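Local coordinates for protein cellobiose 2-epimerase (Caldibacillus thermoamylovorans, PDB 5ZHB) that probably interconverts glucose and mannose at the reducing end of disaccharides such as cellobiose by epimerisation at C2, at residues I280-Y293 and Y302-F316. Sequence-based numbering, arbitrary orientation.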
loop_
_atom_site.group_PDB
_atom_site.type_symbol
_atom_site.label_atom_id
_atom_site.label_comp_id
_atom_site.label_asym_id
_atom_site.label_seq_id
_atom_site.Cartn_x
_atom_site.Cartn_y
_atom_site.Cartn_z
ATOM N N ILE A 280 4.191 -15.208 10.356
ATOM C CA ILE A 280 3.168 -14.270 10.793
ATOM C C ILE A 280 1.927 -15.050 11.237
ATOM O O ILE A 280 1.257 -14.619 12.166
ATOM C CB ILE A 280 2.878 -13.196 9.722
ATOM C CG1 ILE A 280 4.151 -12.375 9.392
ATOM C CG2 ILE A 280 1.719 -12.316 10.182
ATOM C CD1 ILE A 280 4.736 -11.609 10.564
ATOM N N GLU A 281 1.646 -16.196 10.605
ATOM C CA GLU A 281 0.545 -17.059 11.040
ATOM C C GLU A 281 0.773 -17.447 12.504
ATOM O O GLU A 281 -0.160 -17.446 13.307
ATOM C CB GLU A 281 0.346 -18.216 10.060
ATOM C CG GLU A 281 -0.876 -19.112 10.300
ATOM C CD GLU A 281 -0.864 -20.007 11.551
ATOM O OE1 GLU A 281 -1.916 -20.476 12.015
ATOM O OE2 GLU A 281 0.217 -20.241 12.089
ATOM N N LYS A 282 2.035 -17.733 12.867
ATOM C CA LYS A 282 2.356 -18.222 14.198
ATOM C C LYS A 282 2.519 -17.082 15.194
ATOM O O LYS A 282 2.202 -17.237 16.370
ATOM C CB LYS A 282 3.665 -19.027 14.186
ATOM C CG LYS A 282 4.104 -19.606 15.536
ATOM C CD LYS A 282 5.537 -20.131 15.530
ATOM C CE LYS A 282 5.787 -21.112 14.429
ATOM N NZ LYS A 282 7.148 -21.654 14.440
ATOM N N LYS A 283 3.071 -15.948 14.758
ATOM C CA LYS A 283 3.473 -14.933 15.715
ATOM C C LYS A 283 2.533 -13.726 15.746
ATOM O O LYS A 283 2.468 -13.052 16.773
ATOM C CB LYS A 283 4.926 -14.566 15.403
ATOM C CG LYS A 283 5.912 -15.727 15.679
ATOM C CD LYS A 283 7.364 -15.333 15.472
ATOM C CE LYS A 283 8.337 -16.464 15.686
ATOM N NZ LYS A 283 9.630 -16.056 15.137
ATOM N N GLY A 284 1.789 -13.473 14.660
ATOM C CA GLY A 284 0.971 -12.271 14.539
ATOM C C GLY A 284 -0.514 -12.488 14.852
ATOM O O GLY A 284 -1.193 -11.547 15.247
ATOM N N VAL A 285 -1.028 -13.702 14.636
ATOM C CA VAL A 285 -2.441 -13.990 14.802
ATOM C C VAL A 285 -2.792 -14.190 16.281
ATOM O O VAL A 285 -2.165 -14.975 16.985
ATOM C CB VAL A 285 -2.794 -15.221 13.964
ATOM C CG1 VAL A 285 -4.219 -15.684 14.205
ATOM C CG2 VAL A 285 -2.556 -14.939 12.488
ATOM N N LEU A 286 -3.824 -13.487 16.740
ATOM C CA LEU A 286 -4.271 -13.550 18.125
ATOM C C LEU A 286 -5.261 -14.694 18.310
ATOM O O LEU A 286 -5.683 -15.313 17.343
ATOM C CB LEU A 286 -4.896 -12.188 18.417
ATOM C CG LEU A 286 -3.929 -11.012 18.276
ATOM C CD1 LEU A 286 -4.546 -9.646 18.526
ATOM C CD2 LEU A 286 -2.747 -11.276 19.234
ATOM N N LYS A 287 -5.704 -14.939 19.550
ATOM C CA LYS A 287 -6.540 -16.111 19.764
ATOM C C LYS A 287 -7.909 -15.925 19.096
ATOM O O LYS A 287 -8.518 -16.935 18.758
ATOM C CB LYS A 287 -6.535 -16.677 21.197
ATOM C CG LYS A 287 -6.820 -15.747 22.360
ATOM C CD LYS A 287 -8.277 -15.316 22.461
ATOM C CE LYS A 287 -8.477 -14.288 23.532
ATOM N NZ LYS A 287 -9.739 -13.571 23.334
ATOM N N ASP A 288 -8.362 -14.687 18.801
ATOM C CA ASP A 288 -9.627 -14.502 18.074
ATOM C C ASP A 288 -9.450 -14.632 16.558
ATOM O O ASP A 288 -10.425 -14.578 15.817
ATOM C CB ASP A 288 -10.370 -13.226 18.459
ATOM C CG ASP A 288 -9.596 -11.950 18.174
ATOM O OD1 ASP A 288 -8.550 -12.066 17.501
ATOM O OD2 ASP A 288 -9.990 -10.881 18.684
ATOM N N GLY A 289 -8.216 -14.831 16.079
ATOM C CA GLY A 289 -7.967 -14.979 14.652
ATOM C C GLY A 289 -7.560 -13.659 13.988
ATOM O O GLY A 289 -7.170 -13.659 12.819
ATOM N N SER A 290 -7.635 -12.552 14.734
ATOM C CA SER A 290 -7.259 -11.234 14.212
ATOM C C SER A 290 -5.738 -11.086 14.251
ATOM O O SER A 290 -5.057 -11.892 14.874
ATOM C CB SER A 290 -7.975 -10.113 14.970
ATOM O OG SER A 290 -7.442 -9.873 16.267
ATOM N N LEU A 291 -5.189 -10.040 13.621
ATOM C CA LEU A 291 -3.757 -9.775 13.737
ATOM C C LEU A 291 -3.478 -8.549 14.584
ATOM O O LEU A 291 -4.095 -7.503 14.407
ATOM C CB LEU A 291 -3.092 -9.571 12.385
ATOM C CG LEU A 291 -2.775 -10.874 11.667
ATOM C CD1 LEU A 291 -4.005 -11.325 10.947
ATOM C CD2 LEU A 291 -1.582 -10.705 10.788
ATOM N N ALA A 292 -2.479 -8.696 15.465
ATOM C CA ALA A 292 -1.888 -7.597 16.187
ATOM C C ALA A 292 -1.222 -6.639 15.207
ATOM O O ALA A 292 -1.033 -6.977 14.040
ATOM C CB ALA A 292 -0.873 -8.123 17.203
ATOM N N TYR A 293 -0.800 -5.478 15.724
ATOM C CA TYR A 293 -0.223 -4.435 14.887
ATOM C C TYR A 293 1.302 -4.485 14.878
ATOM O O TYR A 293 1.923 -4.558 13.819
ATOM C CB TYR A 293 -0.761 -3.088 15.380
ATOM C CG TYR A 293 -0.296 -1.895 14.571
ATOM C CD1 TYR A 293 -0.319 -1.899 13.176
ATOM C CD2 TYR A 293 0.198 -0.770 15.212
ATOM C CE1 TYR A 293 0.101 -0.795 12.447
ATOM C CE2 TYR A 293 0.640 0.323 14.495
ATOM C CZ TYR A 293 0.597 0.305 13.115
ATOM O OH TYR A 293 1.053 1.407 12.458
ATOM N N TYR A 302 -1.828 -4.489 20.534
ATOM C CA TYR A 302 -2.902 -5.414 20.210
ATOM C C TYR A 302 -4.033 -4.728 19.435
ATOM O O TYR A 302 -5.051 -5.361 19.164
ATOM C CB TYR A 302 -3.479 -6.024 21.499
ATOM C CG TYR A 302 -2.541 -7.049 22.118
ATOM C CD1 TYR A 302 -2.377 -8.292 21.521
ATOM C CD2 TYR A 302 -1.795 -6.765 23.253
ATOM C CE1 TYR A 302 -1.501 -9.231 22.042
ATOM C CE2 TYR A 302 -0.920 -7.701 23.787
ATOM C CZ TYR A 302 -0.774 -8.934 23.178
ATOM O OH TYR A 302 0.084 -9.884 23.639
ATOM N N THR A 303 -3.830 -3.486 19.005
ATOM C CA THR A 303 -4.799 -2.820 18.139
ATOM C C THR A 303 -4.940 -3.607 16.842
ATOM O O THR A 303 -3.942 -3.995 16.245
ATOM C CB THR A 303 -4.346 -1.403 17.799
ATOM O OG1 THR A 303 -4.094 -0.720 19.015
ATOM C CG2 THR A 303 -5.413 -0.636 17.023
ATOM N N ARG A 304 -6.185 -3.857 16.430
ATOM C CA ARG A 304 -6.487 -4.470 15.153
ATOM C C ARG A 304 -6.689 -3.378 14.100
ATOM O O ARG A 304 -7.699 -2.671 14.145
ATOM C CB ARG A 304 -7.762 -5.299 15.235
ATOM C CG ARG A 304 -7.611 -6.684 15.850
ATOM C CD ARG A 304 -7.419 -6.596 17.374
ATOM N NE ARG A 304 -7.713 -7.879 18.020
ATOM C CZ ARG A 304 -7.587 -8.131 19.325
ATOM N NH1 ARG A 304 -7.002 -7.259 20.120
ATOM N NH2 ARG A 304 -7.998 -9.289 19.798
ATOM N N VAL A 305 -5.691 -3.212 13.225
ATOM C CA VAL A 305 -5.656 -2.121 12.260
ATOM C C VAL A 305 -6.192 -2.683 10.961
ATOM O O VAL A 305 -5.799 -3.789 10.591
ATOM C CB VAL A 305 -4.248 -1.510 12.085
ATOM C CG1 VAL A 305 -4.211 -0.431 11.016
ATOM C CG2 VAL A 305 -3.743 -0.892 13.380
ATOM N N TRP A 306 -7.033 -1.902 10.249
ATOM C CA TRP A 306 -7.780 -2.412 9.111
ATOM C C TRP A 306 -6.857 -2.991 8.033
ATOM O O TRP A 306 -7.062 -4.128 7.571
ATOM C CB TRP A 306 -8.760 -1.343 8.560
ATOM C CG TRP A 306 -8.245 -0.556 7.385
ATOM C CD1 TRP A 306 -8.507 -0.830 6.080
ATOM C CD2 TRP A 306 -7.325 0.547 7.385
ATOM N NE1 TRP A 306 -7.860 0.061 5.272
ATOM C CE2 TRP A 306 -7.111 0.905 6.034
ATOM C CE3 TRP A 306 -6.677 1.279 8.376
ATOM C CZ2 TRP A 306 -6.243 1.926 5.649
ATOM C CZ3 TRP A 306 -5.851 2.315 7.998
ATOM C CH2 TRP A 306 -5.644 2.638 6.660
ATOM N N TRP A 307 -5.824 -2.256 7.643
ATOM C CA TRP A 307 -5.001 -2.669 6.509
ATOM C C TRP A 307 -4.206 -3.934 6.831
ATOM O O TRP A 307 -3.977 -4.737 5.928
ATOM C CB TRP A 307 -4.085 -1.546 5.995
ATOM C CG TRP A 307 -2.940 -1.130 6.883
ATOM C CD1 TRP A 307 -2.902 -0.077 7.746
ATOM C CD2 TRP A 307 -1.634 -1.740 6.937
ATOM N NE1 TRP A 307 -1.684 -0.010 8.365
ATOM C CE2 TRP A 307 -0.887 -1.022 7.890
ATOM C CE3 TRP A 307 -1.035 -2.825 6.277
ATOM C CZ2 TRP A 307 0.439 -1.347 8.188
ATOM C CZ3 TRP A 307 0.280 -3.130 6.560
ATOM C CH2 TRP A 307 1.004 -2.412 7.519
ATOM N N VAL A 308 -3.839 -4.091 8.117
ATOM C CA VAL A 308 -3.106 -5.274 8.560
ATOM C C VAL A 308 -3.943 -6.537 8.351
ATOM O O VAL A 308 -3.465 -7.519 7.781
ATOM C CB VAL A 308 -2.658 -5.086 10.025
ATOM C CG1 VAL A 308 -2.080 -6.379 10.592
ATOM C CG2 VAL A 308 -1.717 -3.900 10.208
ATOM N N GLN A 309 -5.242 -6.460 8.642
ATOM C CA GLN A 309 -6.107 -7.615 8.531
ATOM C C GLN A 309 -6.209 -8.030 7.068
ATOM O O GLN A 309 -6.097 -9.207 6.744
ATOM C CB GLN A 309 -7.497 -7.346 9.098
ATOM C CG GLN A 309 -7.535 -6.688 10.469
ATOM C CD GLN A 309 -6.714 -7.408 11.520
ATOM O OE1 GLN A 309 -6.798 -8.625 11.658
ATOM N NE2 GLN A 309 -5.838 -6.680 12.192
ATOM N N VAL A 310 -6.453 -7.082 6.159
ATOM C CA VAL A 310 -6.677 -7.485 4.779
ATOM C C VAL A 310 -5.378 -7.960 4.103
ATOM O O VAL A 310 -5.429 -8.817 3.240
ATOM C CB VAL A 310 -7.332 -6.374 3.927
ATOM C CG1 VAL A 310 -8.603 -5.850 4.575
ATOM C CG2 VAL A 310 -6.399 -5.230 3.590
ATOM N N GLU A 311 -4.242 -7.328 4.389
ATOM C CA GLU A 311 -2.964 -7.818 3.871
ATOM C C GLU A 311 -2.703 -9.234 4.386
ATOM O O GLU A 311 -2.134 -10.047 3.672
ATOM C CB GLU A 311 -1.786 -6.904 4.199
ATOM C CG GLU A 311 -1.872 -5.545 3.500
ATOM C CD GLU A 311 -1.952 -5.543 2.000
ATOM O OE1 GLU A 311 -1.483 -6.533 1.404
ATOM O OE2 GLU A 311 -2.518 -4.565 1.409
ATOM N N ALA A 312 -3.070 -9.524 5.626
ATOM C CA ALA A 312 -2.909 -10.887 6.140
ATOM C C ALA A 312 -3.788 -11.864 5.352
ATOM O O ALA A 312 -3.353 -12.971 5.004
ATOM C CB ALA A 312 -3.205 -10.916 7.620
ATOM N N MET A 313 -5.019 -11.453 5.020
ATOM C CA MET A 313 -5.893 -12.340 4.246
ATOM C C MET A 313 -5.263 -12.625 2.887
ATOM O O MET A 313 -5.234 -13.778 2.439
ATOM C CB MET A 313 -7.333 -11.813 4.106
ATOM C CG MET A 313 -8.127 -11.962 5.381
ATOM S SD MET A 313 -9.844 -11.393 5.339
ATOM C CE MET A 313 -9.723 -9.597 5.279
ATOM N N VAL A 314 -4.684 -11.614 2.230
ATOM C CA VAL A 314 -4.129 -11.851 0.911
ATOM C C VAL A 314 -2.874 -12.729 1.047
ATOM O O VAL A 314 -2.711 -13.698 0.318
ATOM C CB VAL A 314 -3.855 -10.559 0.117
ATOM C CG1 VAL A 314 -3.206 -10.848 -1.236
ATOM C CG2 VAL A 314 -5.145 -9.757 -0.068
ATOM N N GLY A 315 -1.982 -12.373 1.967
ATOM C CA GLY A 315 -0.695 -13.030 2.058
ATOM C C GLY A 315 -0.877 -14.483 2.481
ATOM O O GLY A 315 -0.195 -15.350 1.963
ATOM N N PHE A 316 -1.841 -14.715 3.370
ATOM C CA PHE A 316 -2.134 -16.064 3.838
ATOM C C PHE A 316 -2.740 -16.905 2.723
ATOM O O PHE A 316 -2.381 -18.082 2.591
ATOM C CB PHE A 316 -2.965 -16.028 5.109
ATOM C CG PHE A 316 -2.265 -15.613 6.392
ATOM C CD1 PHE A 316 -0.887 -15.734 6.589
ATOM C CD2 PHE A 316 -3.016 -15.142 7.449
ATOM C CE1 PHE A 316 -0.304 -15.354 7.796
ATOM C CE2 PHE A 316 -2.434 -14.789 8.662
ATOM C CZ PHE A 316 -1.079 -14.870 8.819
HETATM O O HOH W 1 -3.351 -4.796 13.670
#
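L291 sits against helix 306-323 at A312, its CD1 only 3.4 Å from A312 CB, a tight carbon contact, with CD2 beside the same methyl and L291 CB against V308 CG1. One turn further along the helix, F316 reaches back to residues 280-285: its CZ lies 3.5 Å from E281 CA, while I280 CG2 and V285 CG2 also touch the ring. At the other end, V305 CG2 makes a CH-pi contact over one face of the Y293 ring, 3.9 Å from the centroid, and V308 CG2 meets that ring at its edge.

Polar groups begin beside L291. The Q309 amide, folded back by its bent chi2 (-53°), grips the L291 backbone twice: OE1 accepts from L291 N on an in-plane lone pair, and NE2 donates to L291 O at 2.9 Å, nearly within its own amide plane. A water also donates to L291 O and to T303 O and accepts from V305 N.

Toward the polar edge, R304 is gripped on several sides. L286 CD1 covers the centre of one guanidinium face, 3.5 Å from R304 CZ, and L286 CD2 abuts the Y302 ring edge. R304 NE donates to S290 OG, NH1 to Y302 O, and NH2 forms a salt bridge to D288 OD2 at 2.8 Å, the two planes 66° apart. D288 OD1 meanwhile accepts from S290 N, closing an Asx turn, and from S290 OG. A leucine in place of R304 would probably leave D288 without its counter-charge and free the S290 hydroxyl from one partner.

In this alpha-helical barrel of the N-acylglucosamine 2-epimerase family, the contact thus fixes the loop between helix 267-283 and the hairpin strands: the Q309 amide from the helix and the R304 guanidinium from the strand before it, rather than paired strands, hold 286-291 in place.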